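Long-range contacts in AAC3-I (Uncultured bacterium, PDB 5HMN), which probably transfers an acetyl group from acetyl-coenzyme A to aminoglycoside antibiotics, as a GNAT-fold acetyltransferase linked to antibiotic resistance: residues C[52-57]-C[70-75]; C[81-86]-C[119-124]. All coordinates share one frame; numbering follows the deposited sequence.

How the contacts relate
Both contacts belong to the mixed central sheet of the GNAT fold and lie with centres about 10 Å apart. Contact 1 holds the hairpin of strands 54-61 and 64-75; contact 2 is the parallel pairing of strands 82-91 and 119-124. The two inner strands, 64-75 and 82-91, are sheet neighbours, and backbone bonds probably link the contacts, Tyr85 N to Tyr72 O at 2.7 Å being one. Coenzyme A lies nearer contact 2: the side chain of Val122, a pocket residue, is about 4 Å from it, while that of Ala70 in contact 1 is about 10 Å away. Both contacts reach the second subunit.

Contact 1. Residues C[52-57]-C[70-75]; sequences DYFIAL and AAYELK
Phe54 places CG anti to its backbone N (chi1 -176°) and Tyr72 places CG anti to its carbonyl carbon (chi1 -63°), which starts both side chains out on the same face of an antiparallel hairpin, where their rings meet. The pair is T-shaped: the edge of Phe54 is directed at the face of Tyr72, with planes at 61° and centroids 5.3 Å apart. Phe54 CD1 makes the close approach over that face, 3.6 Å from Tyr72 CE2, while CE1 reaches on toward CZ and OH. Tyr53 meets the same tyrosine differently. Its side chain lies alongside that of Tyr72, pointing the same way, and the two rings touch at their edges, Tyr53 CD1 against Tyr72 CD2 at 3.6 Å. Tyr72 is therefore gripped by one aromatic neighbour over a face and by another at its rim.

The backbones are joined by three hydrogen bonds. Ile55 and Ala71 form a hydrogen-bonded antiparallel pair, each N donating to the other's O at 2.8 Å. Glu73 N gives a nearly straight bond to Tyr53 O (2.7 Å), using an in-plane lone pair; Tyr72 CA-H also leans on this oxygen. Glu73 extends its carboxylate beside the loop end of 52-57, where OE1 forms a salt bridge with Arg115, which also donates to Asp52 O, and OE2 accepts from Ser82 OG.

The phenol of Tyr72 bonds to Lys75 O of the second subunit, and Tyr53 stacks on Tyr53 of that subunit, so this aromatic face is part of the dimer interface. Phe54 also packs on Leu48 and Leu49 of helix 42-49. On the reverse face Ile55 rests against Leu108 and Arg115 of helix 100-115, and Ala71 touches Ile84 of the adjoining strand 82-91.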
ATOM      1  N   ASP C  52       9.510  -7.111   8.089  1.00 47.71           N
ATOM      2  CA  ASP C  52       9.839  -7.718   6.804  1.00 56.51           C
ATOM      3  C   ASP C  52       9.536  -6.825   5.603  1.00 58.30           C
ATOM      4  O   ASP C  52      10.158  -6.964   4.547  1.00 59.28           O
ATOM      5  CB  ASP C  52       9.069  -9.033   6.638  1.00 59.06           C
ATOM      6  CG  ASP C  52       9.375 -10.030   7.733  1.00 93.75           C
ATOM      7  OD1 ASP C  52      10.497 -10.578   7.735  1.00101.16           O
ATOM      8  OD2 ASP C  52       8.495 -10.270   8.587  1.00104.70           O
ATOM      9  N   TYR C  53       8.575  -5.923   5.760  1.00 38.28           N
ATOM     10  CA  TYR C  53       8.006  -5.229   4.611  1.00 36.56           C
ATOM     11  C   TYR C  53       8.295  -3.728   4.554  1.00 42.73           C
ATOM     12  O   TYR C  53       8.161  -3.110   3.498  1.00 45.91           O
ATOM     13  CB  TYR C  53       6.492  -5.457   4.578  1.00 42.52           C
ATOM     14  CG  TYR C  53       5.764  -4.946   5.802  1.00 62.93           C
ATOM     15  CD1 TYR C  53       5.221  -3.669   5.829  1.00 76.51           C
ATOM     16  CD2 TYR C  53       5.614  -5.746   6.928  1.00 85.72           C
ATOM     17  CE1 TYR C  53       4.553  -3.201   6.944  1.00 75.84           C
ATOM     18  CE2 TYR C  53       4.948  -5.286   8.047  1.00 78.46           C
ATOM     19  CZ  TYR C  53       4.420  -4.013   8.048  1.00 85.96           C
ATOM     20  OH  TYR C  53       3.756  -3.554   9.159  1.00 98.01           O
ATOM     21  N   PHE C  54       8.685  -3.136   5.679  1.00 36.53           N
ATOM     22  CA  PHE C  54       8.921  -1.690   5.700  1.00 32.46           C
ATOM     23  C   PHE C  54      10.332  -1.339   5.238  1.00 34.54           C
ATOM     24  O   PHE C  54      11.303  -1.982   5.633  1.00 37.54           O
ATOM     25  CB  PHE C  54       8.673  -1.116   7.099  1.00 37.84           C
ATOM     26  CG  PHE C  54       8.805   0.384   7.168  1.00 34.66           C
ATOM     27  CD1 PHE C  54       7.862   1.203   6.570  1.00 39.70           C
ATOM     28  CD2 PHE C  54       9.876   0.975   7.826  1.00 40.06           C
ATOM     29  CE1 PHE C  54       7.974   2.584   6.627  1.00 34.33           C
ATOM     30  CE2 PHE C  54       9.997   2.354   7.890  1.00 35.61           C
ATOM     31  CZ  PHE C  54       9.044   3.162   7.288  1.00 35.65           C
ATOM     32  N   ILE C  55      10.432  -0.313   4.393  1.00 33.66           N
ATOM     33  CA  ILE C  55      11.716   0.158   3.886  1.00 32.36           C
ATOM     34  C   ILE C  55      11.842   1.672   4.060  1.00 33.08           C
ATOM     35  O   ILE C  55      10.993   2.436   3.598  1.00 30.31           O
ATOM     36  CB  ILE C  55      11.908  -0.193   2.392  1.00 43.76           C
ATOM     37  CG1 ILE C  55      11.867  -1.710   2.185  1.00 44.19           C
ATOM     38  CG2 ILE C  55      13.217   0.383   1.868  1.00 42.46           C
ATOM     39  CD1 ILE C  55      11.960  -2.136   0.733  1.00 42.14           C
ATOM     40  N   ALA C  56      12.904   2.100   4.730  1.00 31.02           N
ATOM     41  CA  ALA C  56      13.162   3.524   4.921  1.00 30.13           C
ATOM     42  C   ALA C  56      14.540   3.890   4.392  1.00 25.50           C
ATOM     43  O   ALA C  56      15.543   3.336   4.834  1.00 27.03           O
ATOM     44  CB  ALA C  56      13.041   3.897   6.390  1.00 31.60           C
ATOM     45  N   LEU C  57      14.584   4.813   3.436  1.00 29.24           N
ATOM     46  CA  LEU C  57      15.849   5.260   2.860  1.00 30.31           C
ATOM     47  C   LEU C  57      16.107   6.719   3.211  1.00 36.34           C
ATOM     48  O   LEU C  57      15.189   7.539   3.213  1.00 29.21           O
ATOM     49  CB  LEU C  57      15.850   5.089   1.336  1.00 30.74           C
ATOM     50  CG  LEU C  57      15.558   3.699   0.771  1.00 34.00           C
ATOM     51  CD1 LEU C  57      15.651   3.715  -0.747  1.00 30.10           C
ATOM     52  CD2 LEU C  57      16.507   2.667   1.357  1.00 32.93           C
ATOM     53  N   ALA C  70      10.072   6.429   2.167  1.00 25.21           N
ATOM     54  CA  ALA C  70       9.445   5.367   2.949  1.00 30.38           C
ATOM     55  C   ALA C  70       8.597   4.491   2.033  1.00 34.28           C
ATOM     56  O   ALA C  70       7.782   5.000   1.260  1.00 29.21           O
ATOM     57  CB  ALA C  70       8.595   5.951   4.065  1.00 26.05           C
ATOM     58  N   ALA C  71       8.786   3.177   2.116  1.00 33.55           N
ATOM     59  CA  ALA C  71       8.089   2.263   1.217  1.00 28.79           C
ATOM     60  C   ALA C  71       7.679   0.969   1.916  1.00 28.22           C
ATOM     61  O   ALA C  71       8.253   0.593   2.938  1.00 26.43           O
ATOM     62  CB  ALA C  71       8.957   1.951   0.008  1.00 28.64           C
ATOM     63  N   TYR C  72       6.691   0.294   1.345  1.00 27.11           N
ATOM     64  CA  TYR C  72       6.187  -0.964   1.889  1.00 27.34           C
ATOM     65  C   TYR C  72       6.255  -2.052   0.829  1.00 29.94           C
ATOM     66  O   TYR C  72       5.777  -1.864  -0.290  1.00 33.83           O
ATOM     67  CB  TYR C  72       4.747  -0.804   2.385  1.00 28.35           C
ATOM     68  CG  TYR C  72       4.572   0.169   3.536  1.00 27.38           C
ATOM     69  CD1 TYR C  72       4.391   1.523   3.306  1.00 28.66           C
ATOM     70  CD2 TYR C  72       4.567  -0.278   4.854  1.00 33.42           C
ATOM     71  CE1 TYR C  72       4.228   2.415   4.358  1.00 32.34           C
ATOM     72  CE2 TYR C  72       4.402   0.602   5.909  1.00 40.17           C
ATOM     73  CZ  TYR C  72       4.235   1.947   5.654  1.00 37.26           C
ATOM     74  OH  TYR C  72       4.068   2.827   6.701  1.00 37.89           O
ATOM     75  N   GLU C  73       6.858  -3.187   1.170  1.00 27.88           N
ATOM     76  CA  GLU C  73       6.845  -4.327   0.265  1.00 28.41           C
ATOM     77  C   GLU C  73       5.556  -5.122   0.429  1.00 43.04           C
ATOM     78  O   GLU C  73       5.227  -5.576   1.526  1.00 36.60           O
ATOM     79  CB  GLU C  73       8.049  -5.235   0.503  1.00 35.92           C
ATOM     80  CG  GLU C  73       8.077  -6.439  -0.429  1.00 44.10           C
ATOM     81  CD  GLU C  73       9.175  -7.428  -0.081  1.00 55.78           C
ATOM     82  OE1 GLU C  73       9.872  -7.220   0.934  1.00 57.94           O
ATOM     83  OE2 GLU C  73       9.338  -8.414  -0.828  1.00 65.17           O
ATOM     84  N   LEU C  74       4.828  -5.290  -0.669  1.00 31.66           N
ATOM     85  CA  LEU C  74       3.559  -6.007  -0.634  1.00 27.29           C
ATOM     86  C   LEU C  74       3.698  -7.388  -1.260  1.00 35.18           C
ATOM     87  O   LEU C  74       3.710  -7.524  -2.484  1.00 36.59           O
ATOM     88  CB  LEU C  74       2.473  -5.204  -1.359  1.00 31.95           C
ATOM     89  CG  LEU C  74       1.627  -4.205  -0.560  1.00 49.94           C
ATOM     90  CD1 LEU C  74       2.468  -3.302   0.312  1.00 39.48           C
ATOM     91  CD2 LEU C  74       0.759  -3.379  -1.501  1.00 49.04           C
ATOM     92  N   LYS C  75       3.813  -8.411  -0.420  1.00 36.57           N
ATOM     93  CA  LYS C  75       3.873  -9.779  -0.915  1.00 47.31           C
ATOM     94  C   LYS C  75       2.482 -10.221  -1.371  1.00 41.51           C
ATOM     95  O   LYS C  75       1.525 -10.211  -0.596  1.00 38.24           O
ATOM     96  CB  LYS C  75       4.435 -10.719   0.156  1.00 58.88           C
ATOM     97  CG  LYS C  75       5.582 -11.596  -0.340  1.00 79.38           C
ATOM     98  CD  LYS C  75       6.811 -11.476   0.551  1.00 81.09           C
ATOM     99  CE  LYS C  75       8.025 -12.148  -0.081  1.00 90.43           C
ATOM    100  NZ  LYS C  75       9.266 -11.949   0.724  1.00 96.99           N
TER

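Contact 2. Residues C[81-86]-C[119-124]; sequences RSEIYI and VIFVQA
Phe121 and Tyr85 meet on one face of two parallel strands joined through helix 100-115, the beta-alpha-beta unit of this GNAT fold. Three backbone hydrogen bonds tie the strands: Ile84 N donates to Val119 O (3.1 Å), Phe121 N to Ile84 O (2.9 Å) and Ile86 N to Phe121 O (3.0 Å). CA-H groups supplement them, Glu83 leaning on Val119 O, Ile120 on Ile84 O and Tyr85 on Phe121 O. Beyond the last direct bond a water accepts from Gln123 N (2.9 Å) and lies 2.6 Å from Ile86 O, to which it can donate, though it has more acceptors in reach than protons.

The rings of Tyr85 and Phe121 are nearly parallel (20°) but slid apart, with little overlap. Phe121 CG sits between its backbone N and carbonyl carbon (chi1 70°), and one face of its ring carries Tyr85 CA. Glu83 OE2 accepts from Tyr118 OH, while Glu83 OE1 comes within 3.2 Å of Phe121 CE2, the carboxylate and ring planes 87° apart. The second subunit extends the sheet with an antiparallel strand along 120-124.

On the reverse face Ile84, Ile86 and Ile120 pack on Leu108 of helix 100-115, and Val122 touches coenzyme A. Gln123 also touches coenzyme A. Among the aliphatic side chains, Ile86 CB and Val122 CB lie 3.7 Å apart, and Ile120 CG2 sits 3.8 Å from Ile86 CG1.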
ATOM      1  N   ARG C  81       4.900 -13.387  -5.860  1.00 54.46           N
ATOM      2  CA  ARG C  81       5.598 -12.190  -6.303  1.00 50.13           C
ATOM      3  C   ARG C  81       5.342 -11.063  -5.316  1.00 46.62           C
ATOM      4  O   ARG C  81       4.474 -11.172  -4.453  1.00 43.68           O
ATOM      5  CB  ARG C  81       5.144 -11.785  -7.705  1.00 46.21           C
ATOM      6  CG  ARG C  81       3.699 -11.328  -7.768  1.00 45.61           C
ATOM      7  CD  ARG C  81       3.201 -11.225  -9.198  1.00 50.26           C
ATOM      8  NE  ARG C  81       1.847 -10.685  -9.255  1.00 50.98           N
ATOM      9  CZ  ARG C  81       1.091 -10.676 -10.345  1.00 64.26           C
ATOM     10  NH1 ARG C  81       1.554 -11.186 -11.476  1.00 83.35           N
ATOM     11  NH2 ARG C  81      -0.131 -10.163 -10.304  1.00 58.52           N
ATOM     12  N   SER C  82       6.095  -9.979  -5.440  1.00 42.59           N
ATOM     13  CA  SER C  82       5.906  -8.850  -4.544  1.00 43.90           C
ATOM     14  C   SER C  82       6.083  -7.528  -5.277  1.00 42.75           C
ATOM     15  O   SER C  82       6.789  -7.448  -6.284  1.00 45.75           O
ATOM     16  CB  SER C  82       6.874  -8.937  -3.360  1.00 40.92           C
ATOM     17  OG  SER C  82       8.221  -8.802  -3.778  1.00 51.33           O
ATOM     18  N   GLU C  83       5.421  -6.495  -4.772  1.00 30.86           N
ATOM     19  CA  GLU C  83       5.585  -5.144  -5.285  1.00 33.41           C
ATOM     20  C   GLU C  83       5.931  -4.194  -4.150  1.00 37.69           C
ATOM     21  O   GLU C  83       5.520  -4.408  -3.007  1.00 38.05           O
ATOM     22  CB  GLU C  83       4.314  -4.658  -5.978  1.00 35.14           C
ATOM     23  CG  GLU C  83       3.466  -5.749  -6.584  1.00 45.57           C
ATOM     24  CD  GLU C  83       2.101  -5.237  -6.996  1.00 60.66           C
ATOM     25  OE1 GLU C  83       1.694  -4.161  -6.509  1.00 58.22           O
ATOM     26  OE2 GLU C  83       1.432  -5.912  -7.806  1.00 56.04           O
ATOM     27  N   ILE C  84       6.671  -3.142  -4.473  1.00 32.19           N
ATOM     28  CA  ILE C  84       7.054  -2.154  -3.472  1.00 27.20           C
ATOM     29  C   ILE C  84       6.245  -0.878  -3.673  1.00 32.87           C
ATOM     30  O   ILE C  84       6.242  -0.286  -4.754  1.00 34.27           O
ATOM     31  CB  ILE C  84       8.560  -1.842  -3.523  1.00 30.23           C
ATOM     32  CG1 ILE C  84       9.375  -3.112  -3.282  1.00 38.37           C
ATOM     33  CG2 ILE C  84       8.925  -0.777  -2.496  1.00 30.17           C
ATOM     34  CD1 ILE C  84      10.867  -2.888  -3.335  1.00 55.11           C
ATOM     35  N   TYR C  85       5.535  -0.478  -2.628  1.00 24.74           N
ATOM     36  CA  TYR C  85       4.737   0.737  -2.666  1.00 30.35           C
ATOM     37  C   TYR C  85       5.480   1.898  -2.008  1.00 29.37           C
ATOM     38  O   TYR C  85       5.701   1.899  -0.800  1.00 26.91           O
ATOM     39  CB  TYR C  85       3.391   0.497  -1.977  1.00 29.94           C
ATOM     40  CG  TYR C  85       2.505   1.716  -1.872  1.00 36.60           C
ATOM     41  CD1 TYR C  85       2.297   2.548  -2.962  1.00 43.57           C
ATOM     42  CD2 TYR C  85       1.853   2.017  -0.687  1.00 45.56           C
ATOM     43  CE1 TYR C  85       1.478   3.657  -2.868  1.00 45.80           C
ATOM     44  CE2 TYR C  85       1.033   3.122  -0.583  1.00 50.09           C
ATOM     45  CZ  TYR C  85       0.848   3.940  -1.678  1.00 60.54           C
ATOM     46  OH  TYR C  85       0.028   5.045  -1.583  1.00 53.60           O
ATOM     47  N   ILE C  86       5.870   2.880  -2.810  1.00 29.20           N
ATOM     48  CA  ILE C  86       6.421   4.116  -2.271  1.00 32.42           C
ATOM     49  C   ILE C  86       5.311   4.931  -1.616  1.00 32.78           C
ATOM     50  O   ILE C  86       4.386   5.395  -2.288  1.00 31.76           O
ATOM     51  CB  ILE C  86       7.102   4.962  -3.360  1.00 26.95           C
ATOM     52  CG1 ILE C  86       8.259   4.183  -3.990  1.00 31.75           C
ATOM     53  CG2 ILE C  86       7.598   6.273  -2.778  1.00 31.15           C
ATOM     54  CD1 ILE C  86       9.031   4.966  -5.047  1.00 34.18           C
ATOM     55  N   VAL C 119       8.105  -5.032  -9.451  1.00 36.60           N
ATOM     56  CA  VAL C 119       7.682  -3.679  -9.795  1.00 30.23           C
ATOM     57  C   VAL C 119       7.621  -2.763  -8.570  1.00 38.93           C
ATOM     58  O   VAL C 119       7.405  -3.204  -7.439  1.00 30.79           O
ATOM     59  CB  VAL C 119       6.299  -3.691 -10.511  1.00 37.41           C
ATOM     60  CG1 VAL C 119       5.187  -4.021  -9.534  1.00 35.59           C
ATOM     61  CG2 VAL C 119       6.026  -2.366 -11.217  1.00 37.70           C
ATOM     62  N   ILE C 120       7.853  -1.480  -8.808  1.00 33.72           N
ATOM     63  CA  ILE C 120       7.668  -0.460  -7.793  1.00 28.51           C
ATOM     64  C   ILE C 120       6.568   0.480  -8.262  1.00 34.92           C
ATOM     65  O   ILE C 120       6.570   0.910  -9.415  1.00 35.54           O
ATOM     66  CB  ILE C 120       8.970   0.325  -7.537  1.00 35.92           C
ATOM     67  CG1 ILE C 120      10.060  -0.613  -7.013  1.00 28.10           C
ATOM     68  CG2 ILE C 120       8.724   1.471  -6.563  1.00 36.95           C
ATOM     69  CD1 ILE C 120      11.429   0.050  -6.892  1.00 40.48           C
ATOM     70  N   PHE C 121       5.613   0.790  -7.392  1.00 32.74           N
ATOM     71  CA  PHE C 121       4.573   1.732  -7.783  1.00 31.43           C
ATOM     72  C   PHE C 121       4.378   2.826  -6.738  1.00 34.73           C
ATOM     73  O   PHE C 121       4.727   2.670  -5.562  1.00 33.08           O
ATOM     74  CB  PHE C 121       3.254   1.003  -8.079  1.00 37.65           C
ATOM     75  CG  PHE C 121       2.582   0.417  -6.867  1.00 39.61           C
ATOM     76  CD1 PHE C 121       1.514   1.066  -6.272  1.00 51.04           C
ATOM     77  CD2 PHE C 121       3.007  -0.788  -6.335  1.00 50.43           C
ATOM     78  CE1 PHE C 121       0.884   0.529  -5.162  1.00 52.45           C
ATOM     79  CE2 PHE C 121       2.386  -1.329  -5.221  1.00 54.89           C
ATOM     80  CZ  PHE C 121       1.321  -0.668  -4.635  1.00 37.70           C
ATOM     81  N   VAL C 122       3.854   3.955  -7.191  1.00 33.31           N
ATOM     82  CA  VAL C 122       3.687   5.116  -6.334  1.00 36.42           C
ATOM     83  C   VAL C 122       2.549   5.983  -6.862  1.00 42.56           C
ATOM     84  O   VAL C 122       2.410   6.178  -8.071  1.00 43.89           O
ATOM     85  CB  VAL C 122       4.995   5.947  -6.236  1.00 39.15           C
ATOM     86  CG1 VAL C 122       5.495   6.338  -7.620  1.00 44.77           C
ATOM     87  CG2 VAL C 122       4.796   7.182  -5.368  1.00 45.77           C
ATOM     88  N   GLN C 123       1.711   6.467  -5.954  1.00 41.33           N
ATOM     89  CA  GLN C 123       0.634   7.373  -6.321  1.00 48.29           C
ATOM     90  C   GLN C 123       1.142   8.804  -6.320  1.00 55.44           C
ATOM     91  O   GLN C 123       1.807   9.239  -5.383  1.00 51.92           O
ATOM     92  CB  GLN C 123      -0.551   7.243  -5.364  1.00 53.77           C
ATOM     93  CG  GLN C 123      -1.211   5.881  -5.345  1.00 60.85           C
ATOM     94  CD  GLN C 123      -2.499   5.882  -4.543  1.00 90.95           C
ATOM     95  OE1 GLN C 123      -3.180   6.904  -4.446  1.00 83.02           O
ATOM     96  NE2 GLN C 123      -2.836   4.738  -3.956  1.00 97.05           N
ATOM     97  N   ALA C 124       0.833   9.534  -7.381  1.00 51.35           N
ATOM     98  CA  ALA C 124       1.184  10.941  -7.446  1.00 48.79           C
ATOM     99  C   ALA C 124      -0.070  11.789  -7.326  1.00 67.93           C
ATOM    100  O   ALA C 124      -1.029  11.608  -8.077  1.00 58.04           O
ATOM    101  CB  ALA C 124       1.919  11.254  -8.735  1.00 57.61           C
TER
HETATM  102  O   HOH W   1       2.389   6.813  -3.113  1.00 37.54           O